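Local coordinates for protein glycerate kinase, putative (Thermotoga maritima, PDB 2B8N) that catalyses the magnesium-dependent phosphorylation of D-glycerate by ATP to 2-phosphoglycerate, a step in the degradation of serine, at residues Arg311-Lys314 with Lys315-Leu319; Glu42-Lys46 with Leu47-Arg51; Leu288-Ala292 with Arg293-Arg297; Val209-Ser212 with Gly213-Trp216; Ser163-Ile167 with Glu168-Thr172. One frame throughout, in Å; residues are numbered along the deposited sequence.

Contact 1 of 5, residues Arg311-Lys314 with Lys315-Leu319; sequences RPLK and KPAAL
The turn that folds Leu313 back onto Ala317 and Leu319 closes a beta-alpha-beta unit, carrying the chain from helix 292-309 into strand 317-323. Leu313 does most of the touching. Its CB lies 3.6 Å from Ala317 CB. With CG anti to the carbonyl carbon (chi1 -66°), the branch runs along the start of the strand, where CD1 reaches Leu319 CD2 at 3.4 Å and Ala318 O at 3.5 Å. Leu319 has nearly the same first torsion (-60°) but comes from the other direction, and the two leucines slide past each other, flank to flank. Pro312 CG joins at the margin, 4.5 Å from Leu319 CD2. Ala317 CB also meets the carbonyl of the turn, 3.5 Å from Lys314 O, an oxygen that accepts from Asn280 ND2. Cis peptide bonds precede both Pro312 and Pro316 and probably help the chain to reverse. Lys315 NZ turns back to a salt bridge with Asp310. Val306, Ile302 and Met303 of helix 292-309 cover Ala317 and Leu319, an apolar layer of the kind found where the helix of a beta-alpha-beta crossover packs on its own sheet.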
loop_
_atom_site.group_PDB
_atom_site.type_symbol
_atom_site.label_atom_id
_atom_site.label_comp_id
_atom_site.label_asym_id
_atom_site.label_seq_id
_atom_site.Cartn_x
_atom_site.Cartn_y
_atom_site.Cartn_z
ATOM N N ARG A 311 6.557 -10.115 30.505
ATOM C CA ARG A 311 5.198 -9.868 30.054
ATOM C C ARG A 311 5.286 -8.674 29.116
ATOM O O ARG A 311 6.243 -7.909 29.203
ATOM C CB ARG A 311 4.288 -9.610 31.264
ATOM C CG ARG A 311 4.427 -8.229 31.866
ATOM C CD ARG A 311 4.440 -8.214 33.377
ATOM N NE ARG A 311 5.026 -6.943 33.832
ATOM C CZ ARG A 311 4.901 -6.423 35.054
ATOM N NH1 ARG A 311 4.216 -7.051 35.994
ATOM N NH2 ARG A 311 5.488 -5.265 35.344
ATOM N N PRO A 312 4.324 -8.510 28.190
ATOM C CA PRO A 312 3.123 -9.280 27.929
ATOM C C PRO A 312 3.372 -10.636 27.265
ATOM O O PRO A 312 2.426 -11.375 27.072
ATOM C CB PRO A 312 2.340 -8.350 26.991
ATOM C CG PRO A 312 3.365 -7.677 26.223
ATOM C CD PRO A 312 4.450 -7.400 27.226
ATOM N N LEU A 313 4.621 -10.951 26.909
ATOM C CA LEU A 313 4.996 -12.307 26.455
ATOM C C LEU A 313 6.214 -12.793 27.238
ATOM O O LEU A 313 7.041 -11.985 27.671
ATOM C CB LEU A 313 5.357 -12.336 24.972
ATOM C CG LEU A 313 4.319 -12.050 23.890
ATOM C CD1 LEU A 313 5.032 -11.703 22.584
ATOM C CD2 LEU A 313 3.396 -13.199 23.676
ATOM N N LYS A 314 6.318 -14.111 27.400
ATOM C CA LYS A 314 7.445 -14.720 28.071
ATOM C C LYS A 314 8.512 -14.996 27.031
ATOM O O LYS A 314 8.207 -15.333 25.878
ATOM C CB LYS A 314 7.047 -16.035 28.735
ATOM C CG LYS A 314 5.880 -15.918 29.677
ATOM C CD LYS A 314 5.679 -17.173 30.530
ATOM C CE LYS A 314 5.289 -18.447 29.717
ATOM N NZ LYS A 314 4.368 -18.257 28.533
ATOM N N LYS A 315 9.766 -14.868 27.452
ATOM C CA LYS A 315 10.907 -15.190 26.606
ATOM C C LYS A 315 10.959 -16.698 26.343
ATOM O O LYS A 315 10.755 -17.490 27.245
ATOM C CB LYS A 315 12.224 -14.779 27.279
ATOM C CG LYS A 315 12.411 -13.301 27.642
ATOM C CD LYS A 315 13.694 -13.150 28.478
ATOM C CE LYS A 315 13.444 -12.422 29.776
ATOM N NZ LYS A 315 12.478 -13.115 30.668
ATOM N N PRO A 316 11.272 -17.109 25.111
ATOM C CA PRO A 316 11.665 -16.295 23.959
ATOM C C PRO A 316 10.450 -15.694 23.286
ATOM O O PRO A 316 9.513 -16.414 22.967
ATOM C CB PRO A 316 12.356 -17.313 23.036
ATOM C CG PRO A 316 12.180 -18.633 23.656
ATOM C CD PRO A 316 11.216 -18.533 24.768
ATOM N N ALA A 317 10.453 -14.386 23.072
ATOM C CA ALA A 317 9.232 -13.687 22.620
ATOM C C ALA A 317 9.446 -13.015 21.285
ATOM O O ALA A 317 10.566 -12.623 20.967
ATOM C CB ALA A 317 8.747 -12.654 23.670
ATOM N N ALA A 318 8.356 -12.911 20.527
ATOM C CA ALA A 318 8.314 -12.186 19.276
ATOM C C ALA A 318 7.076 -11.287 19.265
ATOM O O ALA A 318 5.951 -11.780 19.203
ATOM C CB ALA A 318 8.292 -13.134 18.098
ATOM N N LEU A 319 7.308 -9.970 19.345
ATOM C CA LEU A 319 6.252 -8.970 19.300
ATOM C C LEU A 319 6.119 -8.491 17.869
ATOM O O LEU A 319 7.112 -8.077 17.281
ATOM C CB LEU A 319 6.633 -7.786 20.188
ATOM C CG LEU A 319 6.875 -8.047 21.674
ATOM C CD1 LEU A 319 7.493 -6.836 22.256
ATOM C CD2 LEU A 319 5.585 -8.364 22.405
#

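Contact 2 of 5, residues Glu42-Lys46 with Leu47-Arg51; sequences ETLPK and LNLDR
Leu47 lies over the preceding turn, starting at CB, which rests 3.6 Å from Leu44 O. One bond further, CG comes 3.8 Å from Thr43 O, placed there by a first torsion that sets it anti to the carbonyl carbon, beside the backbone N (chi1 -51°). At the tip the two methyls part: CD1 meets the methyl of Thr43, CD1 to CG2 being 4.2 Å, while CD2 turns back toward its own neighbour, 4.1 Å from Lys46 C. Beyond the turn the side chain packs on Val195 and Leu197 of strand 193-199 and on His258 of strand 255-261. Leu47 ends the short, weakly bonded helix 44-47, which leads through a loop into strand 52-57 of the parallel sheet. Its bonds span three residues, as in a 3-10 turn: Leu47 N donates to Leu44 O at 3.0 Å and Asn48 N to Pro45 O at 3.2 Å. Asn48 then takes positive phi and turns the chain out of the helical path. This change of course brings Leu49 back to Leu44, whose side chain it crosses at about a right angle with the two CD1 methyls 3.8 Å apart. Leu44 also packs on Ala68, Val71 and Leu72 of helix 61-72, and Leu49 on Val195. Lys46 NZ reaches back along the turn in a weak bond to Glu42 O.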
loop_
_atom_site.group_PDB
_atom_site.type_symbol
_atom_site.label_atom_id
_atom_site.label_comp_id
_atom_site.label_asym_id
_atom_site.label_seq_id
_atom_site.Cartn_x
_atom_site.Cartn_y
_atom_site.Cartn_z
ATOM N N GLU A 42 -3.413 -18.305 -3.939
ATOM C CA GLU A 42 -4.043 -18.774 -2.695
ATOM C C GLU A 42 -5.516 -18.371 -2.552
ATOM O O GLU A 42 -6.185 -18.882 -1.667
ATOM C CB GLU A 42 -3.248 -18.305 -1.476
ATOM C CG GLU A 42 -1.900 -18.981 -1.383
ATOM C CD GLU A 42 -1.126 -18.638 -0.126
ATOM O OE1 GLU A 42 -1.565 -17.741 0.639
ATOM O OE2 GLU A 42 -0.068 -19.272 0.088
ATOM N N THR A 43 -6.005 -17.479 -3.422
ATOM C CA THR A 43 -7.405 -17.032 -3.411
ATOM C C THR A 43 -8.234 -17.427 -4.652
ATOM O O THR A 43 -9.312 -18.036 -4.528
ATOM C CB THR A 43 -7.468 -15.507 -3.309
ATOM O OG1 THR A 43 -6.753 -15.067 -2.148
ATOM C CG2 THR A 43 -8.918 -15.040 -3.233
ATOM N N LEU A 44 -7.735 -17.068 -5.834
ATOM C CA LEU A 44 -8.507 -17.159 -7.087
ATOM C C LEU A 44 -9.105 -18.550 -7.373
ATOM O O LEU A 44 -10.253 -18.647 -7.802
ATOM C CB LEU A 44 -7.631 -16.713 -8.270
ATOM C CG LEU A 44 -8.234 -16.721 -9.666
ATOM C CD1 LEU A 44 -9.588 -16.038 -9.669
ATOM C CD2 LEU A 44 -7.288 -16.033 -10.635
ATOM N N PRO A 45 -8.337 -19.635 -7.152
ATOM C CA PRO A 45 -8.896 -20.953 -7.467
ATOM C C PRO A 45 -10.191 -21.254 -6.712
ATOM O O PRO A 45 -11.147 -21.754 -7.306
ATOM C CB PRO A 45 -7.775 -21.898 -7.033
ATOM C CG PRO A 45 -6.554 -21.077 -7.172
ATOM C CD PRO A 45 -6.966 -19.761 -6.630
ATOM N N LYS A 46 -10.219 -20.918 -5.426
ATOM C CA LYS A 46 -11.415 -21.083 -4.593
ATOM C C LYS A 46 -12.695 -20.414 -5.174
ATOM O O LYS A 46 -13.821 -20.859 -4.897
ATOM C CB LYS A 46 -11.141 -20.559 -3.178
ATOM C CG LYS A 46 -9.979 -21.258 -2.455
ATOM C CD LYS A 46 -9.903 -20.736 -1.027
ATOM C CE LYS A 46 -8.528 -20.903 -0.398
ATOM N NZ LYS A 46 -8.308 -19.809 0.597
ATOM N N LEU A 47 -12.534 -19.373 -5.990
ATOM C CA LEU A 47 -13.692 -18.622 -6.500
ATOM C C LEU A 47 -14.377 -19.230 -7.757
ATOM O O LEU A 47 -15.484 -18.834 -8.085
ATOM C CB LEU A 47 -13.301 -17.146 -6.709
ATOM C CG LEU A 47 -12.617 -16.472 -5.498
ATOM C CD1 LEU A 47 -12.256 -15.043 -5.794
ATOM C CD2 LEU A 47 -13.474 -16.511 -4.246
ATOM N N ASN A 48 -13.735 -20.189 -8.429
ATOM C CA ASN A 48 -14.305 -20.885 -9.591
ATOM C C ASN A 48 -14.884 -19.950 -10.681
ATOM O O ASN A 48 -16.076 -20.012 -11.032
ATOM C CB ASN A 48 -15.346 -21.904 -9.139
ATOM C CG ASN A 48 -14.738 -23.052 -8.363
ATOM O OD1 ASN A 48 -13.521 -23.237 -8.333
ATOM N ND2 ASN A 48 -15.588 -23.839 -7.732
ATOM N N LEU A 49 -14.028 -19.098 -11.229
ATOM C CA LEU A 49 -14.479 -18.112 -12.175
ATOM C C LEU A 49 -14.501 -18.673 -13.602
ATOM O O LEU A 49 -13.721 -19.560 -13.946
ATOM C CB LEU A 49 -13.619 -16.849 -12.086
ATOM C CG LEU A 49 -13.634 -16.114 -10.740
ATOM C CD1 LEU A 49 -12.950 -14.741 -10.867
ATOM C CD2 LEU A 49 -15.053 -15.981 -10.177
ATOM N N ASP A 50 -15.434 -18.152 -14.402
ATOM C CA ASP A 50 -15.623 -18.548 -15.790
ATOM C C ASP A 50 -15.985 -17.345 -16.649
ATOM O O ASP A 50 -16.502 -16.333 -16.124
ATOM C CB ASP A 50 -16.755 -19.568 -15.865
ATOM C CG ASP A 50 -16.348 -20.924 -15.347
ATOM O OD1 ASP A 50 -15.372 -21.490 -15.895
ATOM O OD2 ASP A 50 -17.004 -21.440 -14.409
ATOM N N ARG A 51 -15.734 -17.455 -17.959
ATOM C CA ARG A 51 -16.098 -16.397 -18.917
ATOM C C ARG A 51 -15.508 -15.044 -18.503
ATOM O O ARG A 51 -16.241 -14.059 -18.410
ATOM C CB ARG A 51 -17.622 -16.251 -18.986
ATOM C CG ARG A 51 -18.373 -17.462 -19.425
ATOM C CD ARG A 51 -19.845 -17.143 -19.525
ATOM N NE ARG A 51 -20.342 -17.551 -20.830
ATOM C CZ ARG A 51 -20.669 -16.738 -21.838
ATOM N NH1 ARG A 51 -20.580 -15.424 -21.724
ATOM N NH2 ARG A 51 -21.094 -17.267 -22.978
#

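Contact 3 of 5, residues Leu288-Ala292 with Arg293-Arg297; sequences LDCEA and REAGR
Two first torsions bring Glu291 and Arg293 alongside each other: Glu291 CG stands opposite its backbone N (chi1 180°), whereas Arg293 CG sits between N and the carbonyl carbon (chi1 72°). Both side chains thus point the same way from the start of helix 292-309, where Glu291 holds the N-cap position. Their stems touch through the two CG atoms, 4.0 Å apart, but the charged ends do not pair. Carboxylate and guanidinium planes are inclined by 69°, and Glu291 OE2 lies 4.3 Å from Arg293 NE, well out of the guanidinium plane, so that the attraction is one of charge without an N-H aimed at the oxygen. Glu291 OE2 also takes a weak bond from His328 N, and the guanidinium makes weak contacts with Glu340 and the carbonyl of Leu395. The same CG of Glu291 also meets Glu294 CG at 3.9 Å, an aliphatic contact between two acids. Backbone bonds of the first helical turn set the spacing: Ala295 N donates to Glu291 O at 2.9 Å and Gly296 N to Ala292 O at 3.1 Å. Ahead of the cap, Cys290 faces the helix and lays SG against the methyl of Ala295, 3.6 Å from its CB. Ala295 in turn packs on Leu341 of helix 337-348, while Ala292 is covered by Thr325 and Val327. A water bridges Glu291 and Arg293: it gives a proton to Glu291 OE2 at 2.8 Å and accepts the backbone N-H of Arg293, its oxygen 3.1 Å from N.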
loop_
_atom_site.group_PDB
_atom_site.type_symbol
_atom_site.label_atom_id
_atom_site.label_comp_id
_atom_site.label_asym_id
_atom_site.label_seq_id
_atom_site.Cartn_x
_atom_site.Cartn_y
_atom_site.Cartn_z
ATOM N N LEU A 288 -0.976 0.698 13.374
ATOM C CA LEU A 288 0.017 1.677 13.830
ATOM C C LEU A 288 0.055 2.876 12.887
ATOM O O LEU A 288 0.156 2.715 11.674
ATOM C CB LEU A 288 1.383 1.012 13.885
ATOM C CG LEU A 288 2.380 1.490 14.920
ATOM C CD1 LEU A 288 1.874 1.354 16.350
ATOM C CD2 LEU A 288 3.632 0.651 14.718
ATOM N N ASP A 289 -0.065 4.080 13.436
ATOM C CA ASP A 289 -0.057 5.296 12.600
ATOM C C ASP A 289 0.545 6.569 13.218
ATOM O O ASP A 289 0.386 7.645 12.667
ATOM C CB ASP A 289 -1.486 5.601 12.185
ATOM C CG ASP A 289 -2.342 6.042 13.343
ATOM O OD1 ASP A 289 -1.858 6.124 14.498
ATOM O OD2 ASP A 289 -3.529 6.306 13.089
ATOM N N CYS A 290 1.225 6.462 14.351
ATOM C CA CYS A 290 1.824 7.631 15.018
ATOM C C CYS A 290 3.213 8.006 14.441
ATOM O O CYS A 290 3.682 7.424 13.458
ATOM C CB CYS A 290 1.931 7.364 16.526
ATOM S SG CYS A 290 3.150 6.072 16.993
ATOM N N GLU A 291 3.842 8.999 15.056
ATOM C CA GLU A 291 5.195 9.441 14.686
ATOM C C GLU A 291 6.164 8.267 14.791
ATOM O O GLU A 291 6.085 7.481 15.760
ATOM C CB GLU A 291 5.628 10.601 15.596
ATOM C CG GLU A 291 7.015 11.170 15.350
ATOM C CD GLU A 291 7.056 12.175 14.237
ATOM O OE1 GLU A 291 5.964 12.538 13.718
ATOM O OE2 GLU A 291 8.192 12.610 13.892
ATOM N N ALA A 292 7.029 8.139 13.779
ATOM C CA ALA A 292 7.907 6.989 13.638
ATOM C C ALA A 292 8.903 6.836 14.789
ATOM O O ALA A 292 9.026 5.748 15.367
ATOM C CB ALA A 292 8.639 7.046 12.318
ATOM N N ARG A 293 9.611 7.909 15.129
ATOM C CA ARG A 293 10.591 7.853 16.226
ATOM C C ARG A 293 9.945 7.569 17.607
ATOM O O ARG A 293 10.548 6.908 18.493
ATOM C CB ARG A 293 11.406 9.143 16.271
ATOM C CG ARG A 293 10.646 10.364 16.764
ATOM C CD ARG A 293 11.560 11.564 16.843
ATOM N NE ARG A 293 12.121 11.851 15.533
ATOM C CZ ARG A 293 12.954 12.854 15.284
ATOM N NH1 ARG A 293 13.309 13.683 16.264
ATOM N NH2 ARG A 293 13.416 13.034 14.045
ATOM N N GLU A 294 8.718 8.057 17.790
ATOM C CA GLU A 294 8.012 7.858 19.053
ATOM C C GLU A 294 7.495 6.423 19.133
ATOM O O GLU A 294 7.560 5.798 20.197
ATOM C CB GLU A 294 6.887 8.886 19.219
ATOM C CG GLU A 294 7.337 10.357 19.141
ATOM C CD GLU A 294 8.399 10.741 20.182
ATOM O OE1 GLU A 294 8.496 10.106 21.240
ATOM O OE2 GLU A 294 9.142 11.715 19.952
ATOM N N ALA A 295 7.035 5.887 18.006
ATOM C CA ALA A 295 6.713 4.463 17.906
ATOM C C ALA A 295 7.921 3.539 18.219
ATOM O O ALA A 295 7.745 2.430 18.739
ATOM C CB ALA A 295 6.169 4.160 16.515
ATOM N N GLY A 296 9.138 3.967 17.875
ATOM C CA GLY A 296 10.334 3.157 18.140
ATOM C C GLY A 296 10.566 3.037 19.639
ATOM O O GLY A 296 10.923 1.979 20.132
ATOM N N ARG A 297 10.345 4.134 20.362
ATOM C CA ARG A 297 10.470 4.162 21.819
ATOM C C ARG A 297 9.390 3.362 22.538
ATOM O O ARG A 297 9.666 2.717 23.545
ATOM C CB ARG A 297 10.446 5.601 22.332
ATOM C CG ARG A 297 11.671 6.391 21.956
ATOM C CD ARG A 297 11.918 7.575 22.885
ATOM N NE ARG A 297 12.632 7.174 24.103
ATOM C CZ ARG A 297 13.934 6.854 24.172
ATOM N NH1 ARG A 297 14.711 6.844 23.086
ATOM N NH2 ARG A 297 14.460 6.503 25.338
HETATM O O HOH W 1 9.844 10.397 13.243
#

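Contact 4 of 5, residues Val209-Ser212 with Gly213-Trp216; sequences VIAS and GPAW
Ala211, Ser212 and Gly213 have positive phi one after another, and the backbone makes a short left-handed turn. Two overlapping three-residue bonds define it. Ser212 N donates to Val209 O at 2.9 Å, closing a type II turn, and Gly213 N to Ile210 O, also at 2.9 Å, closing one near type III'. The second bond is almost straight (167°). Gly213 suits its place, since positive phi favours glycine. A weaker bond, Trp216 N to Gly213 O at 3.2 Å, bends the chain once more.

Among the side chains, the ring of Pro214 meets the turn through CD, 3.8 Å from Ala211 CB and 3.5 Å from Ala211 O. CG follows, 4.1 Å from the same methyl. Ser212 OG, held beside its own backbone N, reaches Asn171 of helix 167-175. Both segments belong to the loop between strand 193-199 and helix 222-231. Ile210 packs on Leu133 and Pro214 on Phe131, which puts the turn against strand 128-133 of the parallel sheet, while Phe185 and Ala186 of helix 184-189 cover Pro214 and Ala215.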
loop_
_atom_site.group_PDB
_atom_site.type_symbol
_atom_site.label_atom_id
_atom_site.label_comp_id
_atom_site.label_asym_id
_atom_site.label_seq_id
_atom_site.Cartn_x
_atom_site.Cartn_y
_atom_site.Cartn_z
ATOM N N VAL A 209 -11.805 4.506 -0.692
ATOM C CA VAL A 209 -10.647 5.372 -0.854
ATOM C C VAL A 209 -9.660 4.746 -1.837
ATOM O O VAL A 209 -9.054 5.450 -2.631
ATOM C CB VAL A 209 -9.948 5.597 0.516
ATOM C CG1 VAL A 209 -8.627 6.364 0.369
ATOM C CG2 VAL A 209 -10.903 6.303 1.479
ATOM N N ILE A 210 -9.477 3.431 -1.754
ATOM C CA ILE A 210 -8.567 2.711 -2.631
ATOM C C ILE A 210 -8.972 2.969 -4.081
ATOM O O ILE A 210 -10.066 2.578 -4.499
ATOM C CB ILE A 210 -8.585 1.188 -2.298
ATOM C CG1 ILE A 210 -7.878 0.937 -0.954
ATOM C CG2 ILE A 210 -7.930 0.374 -3.414
ATOM C CD1 ILE A 210 -8.073 -0.459 -0.416
ATOM N N ALA A 211 -8.118 3.668 -4.825
ATOM C CA ALA A 211 -8.407 4.019 -6.227
ATOM C C ALA A 211 -9.658 4.872 -6.425
ATOM O O ALA A 211 -10.178 4.957 -7.546
ATOM C CB ALA A 211 -8.521 2.757 -7.058
ATOM N N SER A 212 -10.101 5.501 -5.335
ATOM C CA SER A 212 -11.378 6.181 -5.249
ATOM C C SER A 212 -12.571 5.267 -5.597
ATOM O O SER A 212 -13.559 5.729 -6.175
ATOM C CB SER A 212 -11.420 7.446 -6.120
ATOM O OG SER A 212 -10.409 8.395 -5.826
ATOM N N GLY A 213 -12.485 3.991 -5.222
ATOM C CA GLY A 213 -13.647 3.097 -5.208
ATOM C C GLY A 213 -14.372 2.951 -6.535
ATOM O O GLY A 213 -15.572 3.247 -6.640
ATOM N N PRO A 214 -13.652 2.473 -7.559
ATOM C CA PRO A 214 -14.211 2.269 -8.885
ATOM C C PRO A 214 -15.264 1.127 -8.954
ATOM O O PRO A 214 -16.153 1.157 -9.806
ATOM C CB PRO A 214 -12.977 1.991 -9.729
ATOM C CG PRO A 214 -12.017 1.428 -8.802
ATOM C CD PRO A 214 -12.237 2.078 -7.501
ATOM N N ALA A 215 -15.173 0.149 -8.062
ATOM C CA ALA A 215 -16.255 -0.807 -7.860
ATOM C C ALA A 215 -16.723 -0.707 -6.418
ATOM O O ALA A 215 -16.752 -1.715 -5.704
ATOM C CB ALA A 215 -15.776 -2.196 -8.159
ATOM N N TRP A 216 -17.030 0.512 -5.965
ATOM C CA TRP A 216 -17.563 0.717 -4.613
ATOM C C TRP A 216 -18.571 1.834 -4.656
ATOM O O TRP A 216 -18.301 2.861 -5.274
ATOM C CB TRP A 216 -16.464 1.092 -3.630
ATOM C CG TRP A 216 -16.940 1.005 -2.203
ATOM C CD1 TRP A 216 -17.314 2.040 -1.383
ATOM C CD2 TRP A 216 -17.097 -0.182 -1.438
ATOM N NE1 TRP A 216 -17.689 1.561 -0.144
ATOM C CE2 TRP A 216 -17.571 0.200 -0.158
ATOM C CE3 TRP A 216 -16.887 -1.533 -1.711
ATOM C CZ2 TRP A 216 -17.841 -0.720 0.837
ATOM C CZ3 TRP A 216 -17.150 -2.440 -0.742
ATOM C CH2 TRP A 216 -17.630 -2.038 0.529
#

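Contact 5 of 5, residues Ser163-Ile167 with Glu168-Thr172; sequences SGASI and EEINT
Ser166 and Glu169 form a capping box at the start of helix 167-175, each side chain turned to the other's backbone N-H. Ser166 N donates to Glu169 OE1 at 3.0 Å, nearly straight (173°), on the oxygen's anti lone pair. The reciprocal bond, Glu169 N to Ser166 OG, is weak at 3.4 Å. Ser166 OG, set between its backbone N and carbonyl carbon (chi1 57°), also gives a weak bond to Glu169 OE1 at 2.8 Å. Tyr232 OH is a further partner of that carboxylate oxygen and ties the cap to the chain just beyond helix 222-231. Asn171 ND2 is hydrogen-bonded to Asp208 O.

Backbone bonds carry the helix onward: Ile170 N to Ser166 O and Asn171 N to Ile167 O, both 2.9 Å.

Apolar contact brackets the box. Ala165 and Ile170, just before the cap and four residues after it, occupy the positions of a hydrophobic staple, and Leu160 of helix 150-162 touches both. That helix ends in a Schellman motif with Gly164 at positive phi, so one helix stops and the next starts within a few residues. The staple itself closes through Ala165 CB and Ile170 CG1, 4.0 Å apart.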
loop_
_atom_site.group_PDB
_atom_site.type_symbol
_atom_site.label_atom_id
_atom_site.label_comp_id
_atom_site.label_asym_id
_atom_site.label_seq_id
_atom_site.Cartn_x
_atom_site.Cartn_y
_atom_site.Cartn_z
ATOM N N SER A 163 -5.010 23.801 -0.228
ATOM C CA SER A 163 -5.968 24.477 0.651
ATOM C C SER A 163 -6.248 23.697 1.925
ATOM O O SER A 163 -6.983 24.179 2.776
ATOM C CB SER A 163 -7.288 24.720 -0.076
ATOM O OG SER A 163 -7.100 25.619 -1.147
ATOM N N GLY A 164 -5.695 22.488 2.042
ATOM C CA GLY A 164 -5.800 21.683 3.264
ATOM C C GLY A 164 -7.087 20.887 3.334
ATOM O O GLY A 164 -7.675 20.737 4.398
ATOM N N ALA A 165 -7.533 20.372 2.195
ATOM C CA ALA A 165 -8.740 19.565 2.165
ATOM C C ALA A 165 -8.418 18.185 2.701
ATOM O O ALA A 165 -7.281 17.768 2.647
ATOM C CB ALA A 165 -9.285 19.479 0.754
ATOM N N SER A 166 -9.418 17.495 3.240
ATOM C CA SER A 166 -9.247 16.128 3.733
ATOM C C SER A 166 -9.322 15.193 2.555
ATOM O O SER A 166 -9.877 15.555 1.516
ATOM C CB SER A 166 -10.326 15.754 4.760
ATOM O OG SER A 166 -11.652 15.889 4.255
ATOM N N ILE A 167 -8.746 13.995 2.718
ATOM C CA ILE A 167 -8.688 12.980 1.642
ATOM C C ILE A 167 -10.096 12.597 1.195
ATOM O O ILE A 167 -10.329 12.291 0.020
ATOM C CB ILE A 167 -7.881 11.707 2.064
ATOM C CG1 ILE A 167 -7.852 10.645 0.939
ATOM C CG2 ILE A 167 -8.463 11.073 3.310
ATOM C CD1 ILE A 167 -6.905 10.946 -0.218
ATOM N N GLU A 168 -11.027 12.619 2.140
ATOM C CA GLU A 168 -12.426 12.310 1.880
ATOM C C GLU A 168 -13.088 13.405 1.037
ATOM O O GLU A 168 -13.918 13.133 0.154
ATOM C CB GLU A 168 -13.178 12.149 3.210
ATOM C CG GLU A 168 -12.807 10.862 3.993
ATOM C CD GLU A 168 -11.509 10.944 4.856
ATOM O OE1 GLU A 168 -10.942 12.041 5.094
ATOM O OE2 GLU A 168 -11.052 9.875 5.311
ATOM N N GLU A 169 -12.724 14.650 1.309
ATOM C CA GLU A 169 -13.252 15.780 0.550
ATOM C C GLU A 169 -12.680 15.803 -0.876
ATOM O O GLU A 169 -13.395 16.049 -1.851
ATOM C CB GLU A 169 -12.987 17.092 1.299
ATOM C CG GLU A 169 -13.843 17.246 2.559
ATOM C CD GLU A 169 -13.407 18.417 3.436
ATOM O OE1 GLU A 169 -12.192 18.611 3.628
ATOM O OE2 GLU A 169 -14.286 19.151 3.935
ATOM N N ILE A 170 -11.399 15.499 -0.994
ATOM C CA ILE A 170 -10.786 15.393 -2.295
ATOM C C ILE A 170 -11.500 14.284 -3.067
ATOM O O ILE A 170 -11.848 14.447 -4.249
ATOM C CB ILE A 170 -9.287 15.112 -2.166
ATOM C CG1 ILE A 170 -8.593 16.335 -1.567
ATOM C CG2 ILE A 170 -8.677 14.772 -3.532
ATOM C CD1 ILE A 170 -7.139 16.139 -1.229
ATOM N N ASN A 171 -11.731 13.168 -2.374
ATOM C CA ASN A 171 -12.380 11.999 -2.954
ATOM C C ASN A 171 -13.823 12.280 -3.413
ATOM O O ASN A 171 -14.229 11.885 -4.508
ATOM C CB ASN A 171 -12.344 10.857 -1.939
ATOM C CG ASN A 171 -12.359 9.486 -2.578
ATOM O OD1 ASN A 171 -12.001 9.295 -3.756
ATOM N ND2 ASN A 171 -12.747 8.502 -1.778
ATOM N N THR A 172 -14.590 12.985 -2.595
ATOM C CA THR A 172 -15.950 13.353 -2.988
ATOM C C THR A 172 -15.940 14.080 -4.343
ATOM O O THR A 172 -16.685 13.718 -5.268
ATOM C CB THR A 172 -16.630 14.187 -1.884
ATOM O OG1 THR A 172 -16.936 13.334 -0.766
ATOM C CG2 THR A 172 -17.906 14.842 -2.375
#

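In the fold
Along the chain the order is contact 2, contact 5, contact 4, contact 3, contact 1. The first three lie in the DUF4147 region: contact 2 leads into the parallel sheet at strand 52-57, contact 4 follows strand 193-199 of the same sheet, and contact 5 begins helix 167-175. Contacts 4 and 5, centres 15 Å apart, touch where Ser212 OG and Asn171 OD1 come within 2.8 Å of each other. Contact 3 starts helix 292-309 and contact 1 follows its end, centres 20 Å apart, beside the mixed sheet. Contacts 1 and 4 are 39 Å apart between centres, on opposite sides of the chain's centre, reflecting the kinase's division between two sheets.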